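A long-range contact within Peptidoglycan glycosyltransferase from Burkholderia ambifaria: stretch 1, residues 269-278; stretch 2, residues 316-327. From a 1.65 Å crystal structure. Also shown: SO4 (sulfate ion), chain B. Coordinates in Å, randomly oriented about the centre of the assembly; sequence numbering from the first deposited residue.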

# COMPACT_ATOMS: atom_id res chain seq x y z
N GLY A 269 5.70 -7.21 -0.13
CA GLY A 269 6.69 -6.75 0.83
C GLY A 269 6.11 -5.82 1.87
O GLY A 269 4.97 -5.98 2.32
N SER A 270 6.89 -4.79 2.23
CA SER A 270 6.53 -3.92 3.36
C SER A 270 5.20 -3.21 3.18
O SER A 270 4.64 -2.71 4.17
CB SER A 270 7.63 -2.89 3.59
OG SER A 270 8.84 -3.52 3.96
N ILE A 271 4.66 -3.16 1.96
CA ILE A 271 3.35 -2.55 1.74
C ILE A 271 2.26 -3.27 2.52
O ILE A 271 1.21 -2.68 2.80
CB ILE A 271 3.08 -2.54 0.21
CG1 ILE A 271 4.04 -1.55 -0.45
CG2 ILE A 271 1.63 -2.19 -0.10
CD1 ILE A 271 4.15 -1.72 -1.97
N MET A 272 2.50 -4.52 2.92
CA MET A 272 1.49 -5.23 3.70
C MET A 272 1.55 -4.93 5.19
O MET A 272 0.60 -5.29 5.90
CB MET A 272 1.62 -6.74 3.52
CG MET A 272 1.33 -7.22 2.11
SD MET A 272 -0.26 -6.67 1.46
CE MET A 272 -1.37 -7.48 2.61
N LYS A 273 2.63 -4.32 5.69
CA LYS A 273 2.75 -4.14 7.13
C LYS A 273 1.58 -3.36 7.72
O LYS A 273 1.13 -3.73 8.83
CB LYS A 273 4.11 -3.49 7.45
CG LYS A 273 5.27 -4.44 7.20
CD LYS A 273 6.65 -3.75 7.17
CE LYS A 273 7.72 -4.80 7.01
NZ LYS A 273 9.09 -4.26 6.65
N PRO A 274 1.04 -2.33 7.07
CA PRO A 274 -0.13 -1.65 7.65
C PRO A 274 -1.35 -2.55 7.80
O PRO A 274 -2.17 -2.28 8.68
CB PRO A 274 -0.40 -0.51 6.67
CG PRO A 274 0.94 -0.22 6.12
CD PRO A 274 1.58 -1.55 5.93
N PHE A 275 -1.49 -3.59 6.98
CA PHE A 275 -2.66 -4.46 7.12
C PHE A 275 -2.48 -5.44 8.27
O PHE A 275 -3.45 -5.76 8.96
CB PHE A 275 -2.94 -5.21 5.81
CG PHE A 275 -3.39 -4.30 4.71
CD1 PHE A 275 -4.64 -3.71 4.75
CD2 PHE A 275 -2.55 -4.00 3.65
CE1 PHE A 275 -5.06 -2.83 3.76
CE2 PHE A 275 -2.96 -3.13 2.64
CZ PHE A 275 -4.22 -2.55 2.70
N THR A 276 -1.25 -5.92 8.47
CA THR A 276 -0.96 -6.72 9.66
C THR A 276 -1.35 -5.96 10.92
O THR A 276 -2.03 -6.49 11.81
CB THR A 276 0.53 -7.06 9.70
OG1 THR A 276 0.86 -7.84 8.54
CG2 THR A 276 0.86 -7.87 10.95
N VAL A 277 -0.94 -4.69 10.99
CA VAL A 277 -1.22 -3.86 12.15
C VAL A 277 -2.71 -3.53 12.21
O VAL A 277 -3.32 -3.60 13.29
CB VAL A 277 -0.35 -2.59 12.11
CG1 VAL A 277 -0.88 -1.54 13.08
CG2 VAL A 277 1.09 -2.94 12.43
N SER A 278 -3.32 -3.18 11.07
CA SER A 278 -4.75 -2.89 11.05
C SER A 278 -5.55 -4.04 11.66
O SER A 278 -6.44 -3.82 12.49
CB SER A 278 -5.24 -2.63 9.63
OG SER A 278 -4.72 -1.43 9.10
N THR A 316 6.61 1.11 19.87
CA THR A 316 5.16 0.95 19.92
C THR A 316 4.70 0.29 18.63
O THR A 316 5.44 0.18 17.65
CB THR A 316 4.46 2.30 20.05
OG1 THR A 316 4.80 3.11 18.92
CG2 THR A 316 4.87 3.01 21.34
N VAL A 317 3.43 -0.14 18.62
CA VAL A 317 2.84 -0.64 17.38
C VAL A 317 2.94 0.41 16.29
O VAL A 317 3.27 0.10 15.14
CB VAL A 317 1.39 -1.08 17.64
CG1 VAL A 317 0.64 -1.27 16.31
CG2 VAL A 317 1.38 -2.37 18.45
N GLY A 318 2.71 1.68 16.63
CA GLY A 318 2.91 2.74 15.65
C GLY A 318 4.34 2.80 15.17
O GLY A 318 4.61 2.98 13.97
N GLY A 319 5.29 2.63 16.09
CA GLY A 319 6.70 2.61 15.72
C GLY A 319 7.06 1.46 14.80
O GLY A 319 7.98 1.58 13.98
N VAL A 320 6.35 0.34 14.92
CA VAL A 320 6.60 -0.79 14.02
C VAL A 320 6.30 -0.39 12.58
O VAL A 320 7.03 -0.77 11.66
CB VAL A 320 5.78 -2.02 14.46
CG1 VAL A 320 5.75 -3.08 13.37
CG2 VAL A 320 6.37 -2.60 15.74
N ILE A 321 5.25 0.40 12.36
CA ILE A 321 4.96 0.92 11.03
C ILE A 321 5.98 1.98 10.64
O ILE A 321 6.53 1.95 9.53
CB ILE A 321 3.52 1.47 10.96
CG1 ILE A 321 2.52 0.32 11.11
CG2 ILE A 321 3.30 2.22 9.65
CD1 ILE A 321 2.66 -0.75 10.02
N GLN A 322 6.26 2.92 11.55
CA GLN A 322 7.22 3.99 11.28
C GLN A 322 8.57 3.45 10.81
O GLN A 322 9.17 3.98 9.86
CB GLN A 322 7.40 4.84 12.54
CG GLN A 322 8.37 6.00 12.41
CD GLN A 322 8.78 6.51 13.77
OE1 GLN A 322 9.00 5.71 14.68
NE2 GLN A 322 8.87 7.83 13.92
N LYS A 323 9.08 2.42 11.47
CA LYS A 323 10.41 1.88 11.20
C LYS A 323 10.40 0.73 10.20
O LYS A 323 11.48 0.23 9.84
CB LYS A 323 11.06 1.42 12.51
CG LYS A 323 11.22 2.54 13.55
CD LYS A 323 12.13 3.66 13.05
CE LYS A 323 12.37 4.69 14.14
NZ LYS A 323 13.24 5.80 13.67
N SER A 324 9.22 0.31 9.75
CA SER A 324 9.07 -0.78 8.78
C SER A 324 9.73 -2.06 9.29
O SER A 324 10.42 -2.76 8.56
CB SER A 324 9.64 -0.38 7.42
OG SER A 324 9.12 -1.23 6.40
N SER A 325 9.48 -2.38 10.56
CA SER A 325 10.14 -3.51 11.22
C SER A 325 9.50 -4.83 10.79
O SER A 325 8.30 -5.04 11.00
CB SER A 325 10.05 -3.32 12.73
OG SER A 325 10.53 -4.47 13.43
N ASN A 326 10.30 -5.73 10.20
CA ASN A 326 9.84 -7.09 9.95
C ASN A 326 9.59 -7.84 11.24
O ASN A 326 8.62 -8.62 11.34
CB ASN A 326 10.88 -7.88 9.15
CG ASN A 326 10.96 -7.45 7.71
OD1 ASN A 326 10.11 -6.70 7.23
ND2 ASN A 326 11.98 -7.94 7.00
N ILE A 327 10.48 -7.68 12.22
CA ILE A 327 10.32 -8.37 13.50
C ILE A 327 9.07 -7.90 14.22
O ILE A 327 8.31 -8.71 14.78
CB ILE A 327 11.58 -8.18 14.36
CG1 ILE A 327 12.77 -8.85 13.66
CG2 ILE A 327 11.38 -8.77 15.75
CD1 ILE A 327 14.09 -8.47 14.24
S SO4 B . 11.30 -1.64 1.74
O1 SO4 B . 10.59 -0.89 0.71
O2 SO4 B . 11.62 -0.77 2.86
O3 SO4 B . 12.54 -2.17 1.17
O4 SO4 B . 10.52 -2.77 2.24
O HOH W 1 9.03 -6.54 4.27

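Two helical segments, at least 40 residues apart in sequence wherever they touch, lie side by side and run almost exactly antiparallel: the N-to-C directions of helix 273-278 and helix 317-323 differ by 172°, and their axes come no closer than 10.1 Å. The register follows from this direction, with Val277 beside Val317, Pro274 beside Ile321 and the 3-10 segment at Ser270 beside Ser324. Thr316 caps the start of its helix, its OG1 accepting from Gly319 N at 2.9 Å. At the other end the chain leaves helical geometry at Ser324, whose positive phi belongs to a Schellman motif closed by Ser325 N to Val320 O (3.1 Å) and Ser324 N to Ile321 O (3.2 Å).

One part of the contact is apolar. Val277 CG1 meets Val317 CG1 at 3.6 Å, and Val277 CG2 lies 3.6 Å from Ile321 CD1. Although the CA-to-CB bond of Ile321 points sideways, its m, m rotamer brings CD1 nearer to the first helix, where it also rests 3.6 Å from Lys273 O and 4.3 Å from Pro274 CG.

The other part is polar and centres on Lys273. Its side chain is extended beyond CB, with chi2 to chi4 all t, and carries the ammonium group to the turn after helix 317-323 and the start of the helix that follows. There Lys273 NZ donates to Ser324 O (2.8 Å), Ser324 OG (3.0 Å) and Asn326 OD1 (2.7 Å), and within its own stretch to Ser270 OG (2.8 Å); with three hydrogens for four acceptors, at least one must be shared if all four bonds form at once. These oxygens give the buried lysine a polar setting without a carboxylate among them. Water 1 extends the link between the stretches, donating to Ser270 OG at 3.0 Å and Asn326 OD1 at 3.2 Å. Ser270 OG in turn donates to O4 of the sulfate ion (2.5 Å), probably acquired from the crystallisation liquor. In all, the contact buries 378 Å², summed over both sides.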